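Local coordinates for protein fructose-bisphosphate aldolase (Slackia heliotrinireducens, PDB 4MOZ) that belongs to the DeoC/LacD family of aldolases and folds as a closed barrel of eight parallel strands surrounded by helices, at residues P2-T5 with R6-K10; H48-G51 with D52-E56; T269-N272 with I273-S277. All coordinates share one frame; numbering follows the deposited sequence.

Contact 1: residues P2-T5 with R6-K10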
loop_
_atom_site.group_PDB
_atom_site.type_symbol
_atom_site.label_atom_id
_atom_site.label_comp_id
_atom_site.label_asym_id
_atom_site.label_seq_id
_atom_site.Cartn_x
_atom_site.Cartn_y
_atom_site.Cartn_z
ATOM N N PRO C 2 -37.135 -8.205 26.221
ATOM C CA PRO C 2 -37.170 -6.978 27.017
ATOM C C PRO C 2 -37.684 -5.792 26.212
ATOM O O PRO C 2 -38.096 -5.946 25.061
ATOM C CB PRO C 2 -35.693 -6.742 27.380
ATOM C CG PRO C 2 -35.005 -8.042 27.142
ATOM C CD PRO C 2 -35.765 -8.710 26.036
ATOM N N LYS C 3 -37.662 -4.618 26.831
ATOM C CA LYS C 3 -37.934 -3.372 26.138
ATOM C C LYS C 3 -37.050 -2.266 26.689
ATOM O O LYS C 3 -36.862 -2.158 27.901
ATOM C CB LYS C 3 -39.404 -2.984 26.267
ATOM C CG LYS C 3 -39.775 -1.731 25.492
ATOM C CD LYS C 3 -41.273 -1.492 25.497
ATOM C CE LYS C 3 -41.597 -0.100 24.982
ATOM N NZ LYS C 3 -41.381 0.933 26.031
ATOM N N ILE C 4 -36.500 -1.458 25.787
ATOM C CA ILE C 4 -35.757 -0.258 26.153
ATOM C C ILE C 4 -36.384 0.946 25.449
ATOM O O ILE C 4 -37.046 0.799 24.419
ATOM C CB ILE C 4 -34.256 -0.366 25.788
ATOM C CG1 ILE C 4 -34.072 -0.681 24.297
ATOM C CG2 ILE C 4 -33.568 -1.418 26.652
ATOM C CD1 ILE C 4 -32.733 -0.259 23.722
ATOM N N THR C 5 -36.192 2.128 26.020
ATOM C CA THR C 5 -36.601 3.370 25.373
ATOM C C THR C 5 -35.377 4.009 24.718
ATOM O O THR C 5 -34.244 3.582 24.964
ATOM C CB THR C 5 -37.213 4.359 26.381
ATOM O OG1 THR C 5 -36.281 4.593 27.445
ATOM C CG2 THR C 5 -38.512 3.805 26.961
ATOM N N ARG C 6 -35.606 5.026 23.890
ATOM C CA ARG C 6 -34.520 5.743 23.224
ATOM C C ARG C 6 -33.493 6.277 24.221
ATOM O O ARG C 6 -32.290 6.122 24.012
ATOM C CB ARG C 6 -35.065 6.885 22.372
ATOM C CG ARG C 6 -35.853 6.436 21.155
ATOM C CD ARG C 6 -36.296 7.630 20.326
ATOM N NE ARG C 6 -35.177 8.308 19.667
ATOM C CZ ARG C 6 -34.690 7.976 18.473
ATOM N NH1 ARG C 6 -35.210 6.962 17.793
ATOM N NH2 ARG C 6 -33.674 8.657 17.957
ATOM N N ASP C 7 -33.976 6.878 25.309
ATOM C CA ASP C 7 -33.118 7.447 26.357
ATOM C C ASP C 7 -32.204 6.429 27.042
ATOM O O ASP C 7 -31.187 6.798 27.626
ATOM C CB ASP C 7 -33.967 8.170 27.410
ATOM C CG ASP C 7 -34.605 9.448 26.877
ATOM O OD1 ASP C 7 -34.663 9.642 25.643
ATOM O OD2 ASP C 7 -35.061 10.266 27.702
ATOM N N GLN C 8 -32.569 5.153 26.971
ATOM C CA GLN C 8 -31.776 4.087 27.586
ATOM C C GLN C 8 -30.611 3.592 26.725
ATOM O O GLN C 8 -29.763 2.836 27.203
ATOM C CB GLN C 8 -32.672 2.912 27.957
ATOM C CG GLN C 8 -33.546 3.157 29.172
ATOM C CD GLN C 8 -34.423 1.967 29.473
ATOM O OE1 GLN C 8 -35.442 1.760 28.822
ATOM N NE2 GLN C 8 -34.024 1.170 30.455
ATOM N N VAL C 9 -30.584 4.000 25.458
ATOM C CA VAL C 9 -29.474 3.678 24.559
ATOM C C VAL C 9 -28.247 4.499 24.966
ATOM O O VAL C 9 -28.286 5.730 24.961
ATOM C CB VAL C 9 -29.828 3.960 23.074
ATOM C CG1 VAL C 9 -28.633 3.708 22.164
ATOM C CG2 VAL C 9 -31.018 3.122 22.627
ATOM N N LYS C 10 -27.169 3.813 25.336
ATOM C CA LYS C 10 -25.898 4.480 25.613
ATOM C C LYS C 10 -25.161 4.800 24.314
ATOM O O LYS C 10 -24.676 3.904 23.616
ATOM C CB LYS C 10 -25.024 3.643 26.549
ATOM C CG LYS C 10 -25.410 3.776 28.011
ATOM C CD LYS C 10 -24.563 2.885 28.897
ATOM C CE LYS C 10 -25.095 2.889 30.320
ATOM N NZ LYS C 10 -24.514 1.781 31.127
#

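Contact 2: residues H48-G51 with D52-E56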
loop_
_atom_site.group_PDB
_atom_site.type_symbol
_atom_site.label_atom_id
_atom_site.label_comp_id
_atom_site.label_asym_id
_atom_site.label_seq_id
_atom_site.Cartn_x
_atom_site.Cartn_y
_atom_site.Cartn_z
ATOM N N HIS C 48 -18.314 -20.144 2.862
ATOM C CA HIS C 48 -18.264 -21.588 2.641
ATOM C C HIS C 48 -18.658 -21.948 1.238
ATOM O O HIS C 48 -18.955 -23.109 0.945
ATOM C CB HIS C 48 -19.139 -22.319 3.657
ATOM C CG HIS C 48 -18.765 -22.041 5.091
ATOM N ND1 HIS C 48 -19.666 -21.658 6.012
ATOM C CD2 HIS C 48 -17.533 -22.078 5.740
ATOM C CE1 HIS C 48 -19.048 -21.470 7.192
ATOM N NE2 HIS C 48 -17.743 -21.727 7.024
ATOM N N LEU C 49 -18.651 -20.948 0.359
ATOM C CA LEU C 49 -19.071 -21.110 -1.034
ATOM C C LEU C 49 -20.510 -21.619 -1.121
ATOM O O LEU C 49 -21.399 -21.041 -0.493
ATOM C CB LEU C 49 -18.079 -21.983 -1.822
ATOM C CG LEU C 49 -16.693 -21.365 -2.055
ATOM C CD1 LEU C 49 -15.790 -22.320 -2.820
ATOM C CD2 LEU C 49 -16.788 -20.026 -2.779
ATOM N N ASN C 50 -20.747 -22.684 -1.879
ATOM C CA ASN C 50 -22.097 -23.224 -2.001
ATOM C C ASN C 50 -22.348 -24.383 -1.033
ATOM O O ASN C 50 -23.397 -25.028 -1.082
ATOM C CB ASN C 50 -22.387 -23.643 -3.451
ATOM C CG ASN C 50 -23.859 -23.523 -3.812
ATOM O OD1 ASN C 50 -24.538 -22.584 -3.391
ATOM N ND2 ASN C 50 -24.362 -24.477 -4.599
ATOM N N GLY C 51 -21.384 -24.627 -0.146
ATOM C CA GLY C 51 -21.459 -25.715 0.835
ATOM C C GLY C 51 -22.636 -25.664 1.800
ATOM O O GLY C 51 -23.171 -26.704 2.183
ATOM N N ASP C 52 -23.043 -24.460 2.195
ATOM C CA ASP C 52 -24.167 -24.305 3.115
ATOM C C ASP C 52 -25.526 -24.176 2.424
ATOM O O ASP C 52 -26.552 -24.074 3.100
ATOM C CB ASP C 52 -23.951 -23.097 4.034
ATOM C CG ASP C 52 -22.708 -23.226 4.894
ATOM O OD1 ASP C 52 -22.302 -24.366 5.217
ATOM O OD2 ASP C 52 -22.139 -22.173 5.252
ATOM N N PHE C 53 -25.544 -24.185 1.091
ATOM C CA PHE C 53 -26.769 -23.846 0.358
ATOM C C PHE C 53 -27.292 -24.928 -0.586
ATOM O O PHE C 53 -28.400 -24.808 -1.106
ATOM C CB PHE C 53 -26.591 -22.518 -0.381
ATOM C CG PHE C 53 -26.279 -21.370 0.530
ATOM C CD1 PHE C 53 -24.966 -21.113 0.927
ATOM C CD2 PHE C 53 -27.296 -20.555 1.011
ATOM C CE1 PHE C 53 -24.675 -20.063 1.786
ATOM C CE2 PHE C 53 -27.010 -19.496 1.863
ATOM C CZ PHE C 53 -25.699 -19.251 2.252
ATOM N N TYR C 54 -26.496 -25.973 -0.799
ATOM C CA TYR C 54 -26.884 -27.099 -1.651
ATOM C C TYR C 54 -26.159 -28.359 -1.202
ATOM O O TYR C 54 -24.960 -28.326 -0.933
ATOM C CB TYR C 54 -26.579 -26.808 -3.126
ATOM C CG TYR C 54 -26.943 -27.941 -4.071
ATOM C CD1 TYR C 54 -28.236 -28.062 -4.579
ATOM C CD2 TYR C 54 -25.992 -28.894 -4.455
ATOM C CE1 TYR C 54 -28.577 -29.097 -5.440
ATOM C CE2 TYR C 54 -26.323 -29.933 -5.317
ATOM C CZ TYR C 54 -27.617 -30.028 -5.808
ATOM O OH TYR C 54 -27.958 -31.053 -6.665
ATOM N N GLY C 55 -26.893 -29.466 -1.127
ATOM C CA GLY C 55 -26.337 -30.740 -0.679
ATOM C C GLY C 55 -27.288 -31.521 0.209
ATOM O O GLY C 55 -28.416 -31.093 0.459
ATOM N N GLU C 56 -26.824 -32.669 0.693
ATOM C CA GLU C 56 -27.645 -33.557 1.511
ATOM C C GLU C 56 -28.041 -32.897 2.831
ATOM O O GLU C 56 -27.199 -32.324 3.529
ATOM C CB GLU C 56 -26.911 -34.869 1.775
ATOM C CG GLU C 56 -27.816 -35.989 2.267
ATOM C CD GLU C 56 -27.050 -37.223 2.706
ATOM O OE1 GLU C 56 -25.875 -37.382 2.305
ATOM O OE2 GLU C 56 -27.631 -38.044 3.453
HETATM O O HOH W 1 -21.903 -21.955 1.876
HETATM O O HOH W 2 -23.293 -29.151 1.104
#

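Contact 3: residues T269-N272 with I273-S277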
loop_
_atom_site.group_PDB
_atom_site.type_symbol
_atom_site.label_atom_id
_atom_site.label_comp_id
_atom_site.label_asym_id
_atom_site.label_seq_id
_atom_site.Cartn_x
_atom_site.Cartn_y
_atom_site.Cartn_z
ATOM N N THR C 269 -27.439 -16.380 13.907
ATOM C CA THR C 269 -27.798 -17.676 13.337
ATOM C C THR C 269 -27.839 -17.584 11.821
ATOM O O THR C 269 -28.424 -16.649 11.256
ATOM C CB THR C 269 -29.165 -18.173 13.859
ATOM O OG1 THR C 269 -29.241 -17.986 15.277
ATOM C CG2 THR C 269 -29.377 -19.657 13.533
ATOM N N GLY C 270 -27.213 -18.562 11.175
ATOM C CA GLY C 270 -27.124 -18.602 9.725
ATOM C C GLY C 270 -27.759 -19.846 9.149
ATOM O O GLY C 270 -28.979 -19.908 8.984
ATOM N N ARG C 271 -26.930 -20.848 8.862
ATOM C CA ARG C 271 -27.376 -22.035 8.131
ATOM C C ARG C 271 -28.456 -22.850 8.832
ATOM O O ARG C 271 -29.272 -23.491 8.169
ATOM C CB ARG C 271 -26.191 -22.918 7.718
ATOM C CG ARG C 271 -25.412 -23.524 8.867
ATOM C CD ARG C 271 -24.041 -23.960 8.392
ATOM N NE ARG C 271 -23.130 -24.175 9.509
ATOM C CZ ARG C 271 -21.817 -24.354 9.389
ATOM N NH1 ARG C 271 -21.077 -24.541 10.475
ATOM N NH2 ARG C 271 -21.239 -24.344 8.191
ATOM N N ASN C 272 -28.478 -22.815 10.162
ATOM C CA ASN C 272 -29.516 -23.513 10.911
ATOM C C ASN C 272 -30.911 -23.027 10.515
ATOM O O ASN C 272 -31.872 -23.795 10.531
ATOM C CB ASN C 272 -29.304 -23.382 12.418
ATOM C CG ASN C 272 -29.969 -24.505 13.201
ATOM O OD1 ASN C 272 -30.397 -25.513 12.632
ATOM N ND2 ASN C 272 -30.056 -24.340 14.512
ATOM N N ILE C 273 -31.007 -21.754 10.144
ATOM C CA ILE C 273 -32.250 -21.207 9.619
ATOM C C ILE C 273 -32.427 -21.539 8.132
ATOM O O ILE C 273 -33.383 -22.229 7.756
ATOM C CB ILE C 273 -32.341 -19.679 9.825
ATOM C CG1 ILE C 273 -32.440 -19.339 11.316
ATOM C CG2 ILE C 273 -33.531 -19.115 9.065
ATOM C CD1 ILE C 273 -32.163 -17.879 11.638
ATOM N N HIS C 274 -31.501 -21.066 7.294
ATOM C CA HIS C 274 -31.729 -21.074 5.850
ATOM C C HIS C 274 -31.666 -22.412 5.160
ATOM O O HIS C 274 -32.201 -22.548 4.068
ATOM C CB HIS C 274 -30.895 -20.012 5.119
ATOM C CG HIS C 274 -29.397 -20.224 5.195
ATOM N ND1 HIS C 274 -28.774 -21.267 4.602
ATOM C CD2 HIS C 274 -28.395 -19.455 5.790
ATOM C CE1 HIS C 274 -27.452 -21.182 4.826
ATOM N NE2 HIS C 274 -27.220 -20.072 5.554
ATOM N N GLN C 275 -31.055 -23.415 5.792
ATOM C CA GLN C 275 -31.046 -24.780 5.228
ATOM C C GLN C 275 -32.409 -25.491 5.295
ATOM O O GLN C 275 -32.599 -26.546 4.681
ATOM C CB GLN C 275 -29.959 -25.640 5.869
ATOM C CG GLN C 275 -28.555 -25.208 5.480
ATOM C CD GLN C 275 -27.462 -26.023 6.141
ATOM O OE1 GLN C 275 -27.718 -26.833 7.031
ATOM N NE2 GLN C 275 -26.229 -25.806 5.706
ATOM N N ARG C 276 -33.349 -24.904 6.030
ATOM C CA ARG C 276 -34.700 -25.443 6.158
ATOM C C ARG C 276 -35.610 -24.862 5.081
ATOM O O ARG C 276 -35.284 -23.840 4.472
ATOM C CB ARG C 276 -35.267 -25.124 7.546
ATOM C CG ARG C 276 -34.506 -25.770 8.689
ATOM C CD ARG C 276 -34.915 -25.178 10.026
ATOM N NE ARG C 276 -33.950 -25.507 11.071
ATOM C CZ ARG C 276 -34.021 -26.569 11.871
ATOM N NH1 ARG C 276 -33.081 -26.766 12.782
ATOM N NH2 ARG C 276 -35.024 -27.431 11.769
ATOM N N SER C 277 -36.748 -25.514 4.855
ATOM C CA SER C 277 -37.774 -25.001 3.947
ATOM C C SER C 277 -38.271 -23.654 4.449
ATOM O O SER C 277 -38.179 -23.366 5.643
ATOM C CB SER C 277 -38.944 -25.982 3.852
ATOM O OG SER C 277 -39.645 -26.057 5.085
#

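Contact 1: residues P2-T5 with R6-K10
The side-chain amide of Gln8 points its OE1 end at Thr5. OE1 of Gln8 accepts a hydrogen bond from the backbone N of Thr5 at 2.9 Å; the N-H...O angle of 158° makes it fairly straight, and the donor is tilted 25° from the carbonyl plane. The hydroxyl of Thr5 lies beside the Gln8 side chain, its OG1 3.3 Å from OE1 and 3.5 Å from CG of Gln8. With OG1 set between its own backbone N and carbonyl carbon (chi1 56°), the hydroxyl leans back over the Gln8 side chain, and the two side chains cross obliquely.

The backbone returns the bond: N of Gln8 donates to O of Thr5 at 3.0 Å, from above the carbonyl plane and with a bent approach. One residue on, N of Val9 reaches O of Arg6 at 3.1 Å. Two successive bonds between residues three apart are the evidence for a single 3-10 turn, and the Gln8 amide ties its third residue back to the residue just ahead of it.

Apolar contact is modest, CD1 of Ile4 meeting CG2 of Val9 at 3.9 Å. These two side chains face helix 20-30, with Ile4 on Met28 and Val9 on Tyr23 and Tyr27, whereas Thr5 and Gln8 are exposed. The guanidinium of Arg6 forms salt bridges with Asp25 and Glu21 of that helix. Together these features describe an N-terminal extension, containing a short 3-10 turn, that packs along helix 20-30 at the periphery of a TIM barrel.

Contact 2: residues H48-G51 with D52-E56
The carbonyl oxygen of Asn50 receives two backbone donors from the residues that follow: N of Phe53 at 3.2 Å, in a nearly straight bond from above the carbonyl plane, and N of Tyr54 at 3.3 Å, a weak, more bent one. The side-chain amide of Asn50 then reaches toward the same two residues, OD1 toward CB of Phe53 and ND2 to 3.5 Å from CB of Tyr54. The amide plane is close to parallel with both rings, although it meets them obliquely and no stack results.

The shortest direct bond between the two segments joins ND1 of His48 to OD2 of Asp52 at 2.6 Å. OD2 is approached on its syn side, the N-H...O angle is 148°, and the imidazole and carboxylate planes are turned 75° apart. In both residues CG lies anti to the carbonyl carbon, which brings the two ends together across the turn. His48 to Gly51 forms a type II' beta turn, with Leu49 at its second position. Water 1 bridges this turn to the next residue, donating to O of Leu49 at 2.6 Å and accepting from N of Asp52 at 2.8 Å; water 2 donates to both O of Gly51 and O of Tyr54.

Nearby, Tyr54 packs on Val228 of the second subunit. The other oxygen of the Asp52 carboxylate makes a salt bridge with Arg271, so the group is held at both ends and its rotation is fixed. In turn it orients the His48 imidazole through ND1, a His-carboxylate pair that would probably polarise the ring.

Contact 3: residues T269-N272 with I273-S277
Backbone hydrogen bonds define the short helix, starting at Gly270, whose carbonyl oxygen accepts from two donors. N of His274 lies 3.2 Å from O of Gly270, in a nearly straight bond, and N of Ile273 approaches the same oxygen at 3.0 Å from above the carbonyl plane. N of Gln275 continues the series to O of Arg271, also at 3.0 Å. Gly270 thus occupies the N-cap position.

Among side-chain hydrogen bonds, Arg276 grips Asn272 side-on with two nitrogens. NE meets the backbone O of Asn272 at 2.7 Å, nearly along the C=O axis (169°) and in the guanidinium plane. NH1 meets the amide OD1 of the same residue at 3.0 Å, this time from above the carbonyl plane. The two side chains run side by side and point the same way; NH2 of Arg276 continues to a salt bridge with Glu280 in the next helix, so the guanidinium links Asn272 of the short helix to helix 278-294.

A CH-pi contact sets the His274 ring against the helix start: CA of Arg271 sits over one face, 3.5 Å from the centroid and 21° off the normal. With CG between backbone N and carbonyl carbon (chi1 64°), the imidazole folds back over the preceding turn. Its ND1 is hydrogen-bonded to Asp62, and Phe53 stacks with it.

Van der Waals packing completes the set. CD1 of Ile273 meets CB of Thr269 at 3.7 Å, the side chains crossing at about a right angle, and NE2 of Gln275, hydrogen-bonded to O of Asp52, passes 3.5 Å from CB of Arg271. This is the short extra helix that many TIM barrels carry between their eighth strand, here 266-269, and the helix that follows it, here 278-294.

Along the chain the three contacts come in series, contact 1 first, in the loop ahead of helix 20-30. Its centre lies 39 Å from that of contact 2 and 30 Å from that of contact 3, on the opposite side of the chain's centre. Contacts 2 and 3 have centres only 11 Å apart and touch directly, Asp52 and Phe53 meeting Arg271, His274 and Gln275. Contact 2 follows strand 37-41 and helix 44-47, and contact 3 follows strand 266-269. Since these first and last strands are neighbours in the closed barrel, the loop 48-56 and the short helix 271-274 bring the start and end of the barrel together on the face formed by the C-terminal ends of the strands.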